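Local coordinates for putative xanthine dehydrogenase YAGS fad-binding subunit (Escherichia coli, PDB 5G5G), which carries a molybdenum cofactor with pterin cytosine dinucleotide and, as the gamma subunit of a periplasmic aldehyde oxidase, probably oxidises aldehydes to carboxylic acids, at residues C[397-402]-C[584-589]; C[608-613]-C[673-678]. One frame throughout, in Å; residues are numbered along the deposited sequence.

Contact 1 of 2, residues C[397-402]-C[584-589]; sequences SRRQLI and STFAGH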
loop_
_atom_site.group_PDB
_atom_site.type_symbol
_atom_site.label_atom_id
_atom_site.label_comp_id
_atom_site.label_asym_id
_atom_site.label_seq_id
_atom_site.Cartn_x
_atom_site.Cartn_y
_atom_site.Cartn_z
ATOM N N SER C 397 13.193 31.762 -6.195
ATOM C CA SER C 397 12.403 32.317 -7.328
ATOM C C SER C 397 11.153 32.964 -6.796
ATOM O O SER C 397 10.730 34.074 -7.222
ATOM C CB SER C 397 12.078 31.235 -8.366
ATOM O OG SER C 397 11.439 30.155 -7.752
ATOM N N ARG C 398 10.571 32.247 -5.871
ATOM C CA ARG C 398 9.610 32.768 -4.944
ATOM C C ARG C 398 9.342 31.813 -3.810
ATOM O O ARG C 398 9.413 30.587 -3.949
ATOM C CB ARG C 398 8.312 33.158 -5.573
ATOM C CG ARG C 398 7.463 32.109 -6.170
ATOM C CD ARG C 398 6.249 32.795 -6.834
ATOM N NE ARG C 398 5.404 33.507 -5.825
ATOM C CZ ARG C 398 4.233 34.118 -6.064
ATOM N NH1 ARG C 398 3.680 34.076 -7.269
ATOM N NH2 ARG C 398 3.574 34.709 -5.063
ATOM N N ARG C 399 9.007 32.385 -2.674
ATOM C CA ARG C 399 8.938 31.555 -1.485
ATOM C C ARG C 399 7.883 32.135 -0.581
ATOM O O ARG C 399 8.066 33.237 -0.076
ATOM C CB ARG C 399 10.296 31.508 -0.764
ATOM C CG ARG C 399 10.202 30.865 0.609
ATOM C CD ARG C 399 11.578 30.620 1.179
ATOM N NE ARG C 399 11.492 30.381 2.615
ATOM C CZ ARG C 399 12.313 29.607 3.318
ATOM N NH1 ARG C 399 13.265 28.909 2.730
ATOM N NH2 ARG C 399 12.145 29.534 4.645
ATOM N N GLN C 400 6.848 31.319 -0.369
ATOM C CA GLN C 400 5.687 31.684 0.411
ATOM C C GLN C 400 5.449 30.737 1.582
ATOM O O GLN C 400 4.281 30.476 1.929
ATOM C CB GLN C 400 4.437 31.643 -0.482
ATOM C CG GLN C 400 4.555 32.561 -1.639
ATOM C CD GLN C 400 3.203 32.890 -2.213
ATOM O OE1 GLN C 400 2.670 33.970 -1.925
ATOM N NE2 GLN C 400 2.642 31.985 -3.023
ATOM N N LEU C 401 6.529 30.238 2.211
ATOM C CA LEU C 401 6.348 29.391 3.347
ATOM C C LEU C 401 5.585 30.099 4.466
ATOM O O LEU C 401 4.680 29.507 5.075
ATOM C CB LEU C 401 7.681 28.886 3.884
ATOM C CG LEU C 401 7.582 28.031 5.150
ATOM C CD1 LEU C 401 6.827 26.723 4.892
ATOM C CD2 LEU C 401 8.977 27.728 5.671
ATOM N N ILE C 402 5.979 31.347 4.758
ATOM C CA ILE C 402 5.285 32.144 5.776
ATOM C C ILE C 402 3.790 32.136 5.545
ATOM O O ILE C 402 2.973 31.829 6.454
ATOM C CB ILE C 402 5.834 33.575 5.799
ATOM C CG1 ILE C 402 7.302 33.612 6.298
ATOM C CG2 ILE C 402 4.955 34.468 6.641
ATOM C CD1 ILE C 402 7.956 34.995 6.322
ATOM N N SER C 584 11.968 26.250 -5.502
ATOM C CA SER C 584 11.476 25.239 -4.567
ATOM C C SER C 584 9.967 25.410 -4.398
ATOM O O SER C 584 9.335 26.357 -4.949
ATOM C CB SER C 584 12.185 25.393 -3.184
ATOM O OG SER C 584 13.620 25.419 -3.330
ATOM N N THR C 585 9.431 24.456 -3.664
ATOM C CA THR C 585 8.037 24.387 -3.276
ATOM C C THR C 585 7.921 24.193 -1.783
ATOM O O THR C 585 8.809 23.622 -1.155
ATOM C CB THR C 585 7.306 23.257 -4.055
ATOM O OG1 THR C 585 7.770 21.970 -3.634
ATOM C CG2 THR C 585 7.498 23.455 -5.548
ATOM N N PHE C 586 6.819 24.703 -1.215
ATOM C CA PHE C 586 6.650 24.824 0.233
ATOM C C PHE C 586 5.258 24.389 0.653
ATOM O O PHE C 586 4.287 24.495 -0.119
ATOM C CB PHE C 586 6.882 26.301 0.657
ATOM C CG PHE C 586 8.236 26.819 0.256
ATOM C CD1 PHE C 586 9.321 26.635 1.066
ATOM C CD2 PHE C 586 8.406 27.442 -0.956
ATOM C CE1 PHE C 586 10.587 27.067 0.695
ATOM C CE2 PHE C 586 9.661 27.867 -1.361
ATOM C CZ PHE C 586 10.751 27.683 -0.499
ATOM N N ALA C 587 5.150 23.945 1.895
ATOM C CA ALA C 587 3.864 23.613 2.504
ATOM C C ALA C 587 3.847 23.862 3.989
ATOM O O ALA C 587 4.890 23.878 4.645
ATOM C CB ALA C 587 3.504 22.136 2.253
ATOM N N GLY C 588 2.642 23.981 4.519
ATOM C CA GLY C 588 2.404 23.972 5.941
ATOM C C GLY C 588 1.365 22.894 6.225
ATOM O O GLY C 588 0.288 22.877 5.616
ATOM N N HIS C 589 1.732 21.952 7.084
ATOM C CA HIS C 589 0.905 20.832 7.472
ATOM C C HIS C 589 0.450 20.949 8.893
ATOM O O HIS C 589 1.297 21.131 9.794
ATOM C CB HIS C 589 1.697 19.540 7.351
ATOM C CG HIS C 589 1.986 19.149 5.946
ATOM N ND1 HIS C 589 1.001 18.731 5.076
ATOM C CD2 HIS C 589 3.130 19.179 5.236
ATOM C CE1 HIS C 589 1.541 18.472 3.904
ATOM N NE2 HIS C 589 2.829 18.745 3.970
HETATM O O HOH W 1 11.114 28.950 -5.381
#

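Contact 2 of 2, residues C[608-613]-C[673-678]; sequences LAVCAA and IFLDDT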
loop_
_atom_site.group_PDB
_atom_site.type_symbol
_atom_site.label_atom_id
_atom_site.label_comp_id
_atom_site.label_asym_id
_atom_site.label_seq_id
_atom_site.Cartn_x
_atom_site.Cartn_y
_atom_site.Cartn_z
ATOM N N LEU C 608 -4.826 19.290 7.536
ATOM C CA LEU C 608 -4.830 20.394 6.588
ATOM C C LEU C 608 -3.439 20.511 5.982
ATOM O O LEU C 608 -2.449 20.494 6.703
ATOM C CB LEU C 608 -5.222 21.714 7.230
ATOM C CG LEU C 608 -5.079 22.975 6.365
ATOM C CD1 LEU C 608 -6.029 22.953 5.182
ATOM C CD2 LEU C 608 -5.302 24.227 7.205
ATOM N N ALA C 609 -3.355 20.614 4.670
ATOM C CA ALA C 609 -2.112 20.995 3.973
ATOM C C ALA C 609 -2.345 22.305 3.203
ATOM O O ALA C 609 -3.285 22.398 2.406
ATOM C CB ALA C 609 -1.687 19.924 3.004
ATOM N N VAL C 610 -1.471 23.278 3.410
ATOM C CA VAL C 610 -1.459 24.458 2.601
ATOM C C VAL C 610 -0.158 24.460 1.773
ATOM O O VAL C 610 0.946 24.473 2.327
ATOM C CB VAL C 610 -1.599 25.748 3.440
ATOM C CG1 VAL C 610 -1.664 26.965 2.531
ATOM C CG2 VAL C 610 -2.840 25.711 4.373
ATOM N N CYS C 611 -0.298 24.433 0.435
ATOM C CA CYS C 611 0.816 24.260 -0.485
ATOM C C CYS C 611 1.021 25.440 -1.416
ATOM O O CYS C 611 0.030 26.051 -1.922
ATOM C CB CYS C 611 0.523 23.029 -1.338
ATOM S SG CYS C 611 0.400 21.548 -0.376
ATOM N N ALA C 612 2.300 25.712 -1.687
ATOM C CA ALA C 612 2.744 26.674 -2.693
ATOM C C ALA C 612 3.643 25.934 -3.688
ATOM O O ALA C 612 4.804 25.597 -3.383
ATOM C CB ALA C 612 3.487 27.809 -2.029
ATOM N N ALA C 613 3.062 25.621 -4.857
ATOM C CA ALA C 613 3.700 24.759 -5.855
ATOM C C ALA C 613 3.555 25.358 -7.262
ATOM O O ALA C 613 3.278 24.686 -8.263
ATOM C CB ALA C 613 3.074 23.380 -5.767
ATOM N N ILE C 673 -5.306 23.486 0.625
ATOM C CA ILE C 673 -5.447 24.847 0.042
ATOM C C ILE C 673 -4.191 25.059 -0.782
ATOM O O ILE C 673 -3.089 24.850 -0.260
ATOM C CB ILE C 673 -5.530 25.921 1.121
ATOM C CG1 ILE C 673 -6.850 25.778 1.921
ATOM C CG2 ILE C 673 -5.434 27.334 0.520
ATOM C CD1 ILE C 673 -6.933 26.660 3.131
ATOM N N PHE C 674 -4.366 25.496 -2.023
ATOM C CA PHE C 674 -3.245 25.895 -2.859
ATOM C C PHE C 674 -3.166 27.387 -2.915
ATOM O O PHE C 674 -4.110 28.029 -3.345
ATOM C CB PHE C 674 -3.364 25.341 -4.264
ATOM C CG PHE C 674 -3.289 23.836 -4.308
ATOM C CD1 PHE C 674 -2.070 23.202 -4.076
ATOM C CD2 PHE C 674 -4.397 23.106 -4.616
ATOM C CE1 PHE C 674 -1.965 21.802 -4.117
ATOM C CE2 PHE C 674 -4.307 21.715 -4.649
ATOM C CZ PHE C 674 -3.103 21.082 -4.376
ATOM N N LEU C 675 -2.053 27.949 -2.477
ATOM C CA LEU C 675 -1.802 29.356 -2.724
ATOM C C LEU C 675 -1.517 29.565 -4.200
ATOM O O LEU C 675 -0.962 28.676 -4.876
ATOM C CB LEU C 675 -0.578 29.824 -1.899
ATOM C CG LEU C 675 -0.757 29.720 -0.380
ATOM C CD1 LEU C 675 0.406 30.389 0.364
ATOM C CD2 LEU C 675 -2.035 30.334 0.106
ATOM N N ASP C 676 -1.921 30.703 -4.738
ATOM C CA ASP C 676 -1.539 31.131 -6.105
ATOM C C ASP C 676 -0.024 31.374 -5.966
ATOM O O ASP C 676 0.372 32.296 -5.265
ATOM C CB ASP C 676 -2.180 32.505 -6.552
ATOM C CG ASP C 676 -3.609 32.420 -7.230
ATOM O OD1 ASP C 676 -4.141 31.300 -7.378
ATOM O OD2 ASP C 676 -4.217 33.518 -7.601
ATOM N N ASP C 677 0.803 30.586 -6.588
ATOM C CA ASP C 677 2.207 30.718 -6.424
ATOM C C ASP C 677 2.870 30.792 -7.800
ATOM O O ASP C 677 4.005 30.417 -7.963
ATOM C CB ASP C 677 2.637 29.518 -5.620
ATOM C CG ASP C 677 4.054 29.553 -5.207
ATOM O OD1 ASP C 677 4.470 30.599 -4.604
ATOM O OD2 ASP C 677 4.764 28.509 -5.434
ATOM N N THR C 678 2.149 31.352 -8.760
ATOM C CA THR C 678 2.564 31.441 -10.178
ATOM C C THR C 678 4.016 31.895 -10.273
ATOM O O THR C 678 4.376 32.976 -9.729
ATOM C CB THR C 678 1.667 32.480 -10.905
ATOM O OG1 THR C 678 0.315 32.030 -10.790
ATOM C CG2 THR C 678 2.000 32.617 -12.341
HETATM O O HOH W 2 0.471 26.482 -5.528
#

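Contact 1 of 2, residues C[397-402]-C[584-589]
Arg399 lays the aliphatic part of its side chain over one face of the Phe586 ring, the two side chains crossing at about a right angle. CG makes the closest approach, 3.4 Å from Phe586 CZ, and its CH-pi contact comes down 25° off the ring normal, 3.8 Å from the centroid and offset toward the rim. Because CG of Arg399 stands anti to the backbone N (chi1 170°) and the chain runs extended to NE, three methylene carbons pass across the ring before the guanidinium group begins. That group is turned 52° from the ring plane, with CE1 of Phe586 over one of its faces, and its nitrogens are committed elsewhere: NE forms a salt bridge with Asp384, while NH1 and NH2 bond to the carbonyls of Leu325 and Leu326. Phe586 belongs to strand 584-596, in the mixed sheet of the molybdopterin-binding part of the chain, and its ring rises from that sheet to meet the connection leading into helix 401-412, where Gln400 is the N-cap residue. In the first turn, Leu401 CB touches Phe586 CD1 at 4.0 Å, and the CD1 methyl of Leu401 reaches Ala587 O at 3.5 Å; the same side chain also packs on Ala437 of the neighbouring strand. Cutting Phe586 back to an alanine is likely to leave the Arg399 methylenes and Leu401 CB without their apolar partner and open a gap between the sheet and the start of the helix. At the ring's edge, near its plane, Arg398 O lies 3.8 Å from CE2 of Phe586. A water joins the segments here, accepting the N-H of Ser584 at 2.8 Å from its N and bonding to Ser397 OG at 2.7 Å.

Contact 2 of 2, residues C[608-613]-C[673-678]
Cys611 CB rests against the Phe674 ring, 3.8 Å from CD1, and the thiol sulfur adds an oblique sulfur-aromatic contact. Phe674 reaches on to helix 619-638 through Ala622 and Val626. The opposite face of the sheet carries Val610 and Ile673, and there Val610 CG1, anti to its own N (chi1 -177°), meets Leu675 CG at 4.1 Å. Between these faces the strands run parallel. Ile673 N donates to Ala609 O, Cys611 N to Ile673 O and Leu675 N to Cys611 O, each at 2.9 Å, so Ile673 and Cys611 each turn both N-H and C=O to the partner strand and bridge the two residues that flank their opposite number, as in a parallel pair. Beyond the last bond the backbones part, and a water bridges them, 2.8 Å from Ala613 N and 2.7 Å from Leu675 O. The Asp677 carboxylate closes this end, its CG 3.7 Å from Ala612 CB; OD2 takes the N-H of Gly614 and OD1 that of Gln400 NE2. Regular pairing thus gives way to a water and a carboxylate around Ala613, which touches the pterin cytosine dinucleotide.

Both contacts are buried, and they share one mixed sheet: contact 1 uses strand 584-596, contact 2 its antiparallel neighbour 602-612 and the outermost strand 669-674, where Ile673 and Phe674 are partly exposed. The two neighbouring strands are joined by backbone bonds of Phe586 with Ala612 and Gly588 with Val610. Contact 1 packs a helix start on a sheet face, with no direct hydrogen bond between its segments, whereas contact 2 is strand pairing within the sheet, fastened by main-chain bonds. The segments 397-402 and 673-678 also meet along a shared polar edge, which includes a bond from Arg398 to Thr678. Contact 2 alone touches the cofactor.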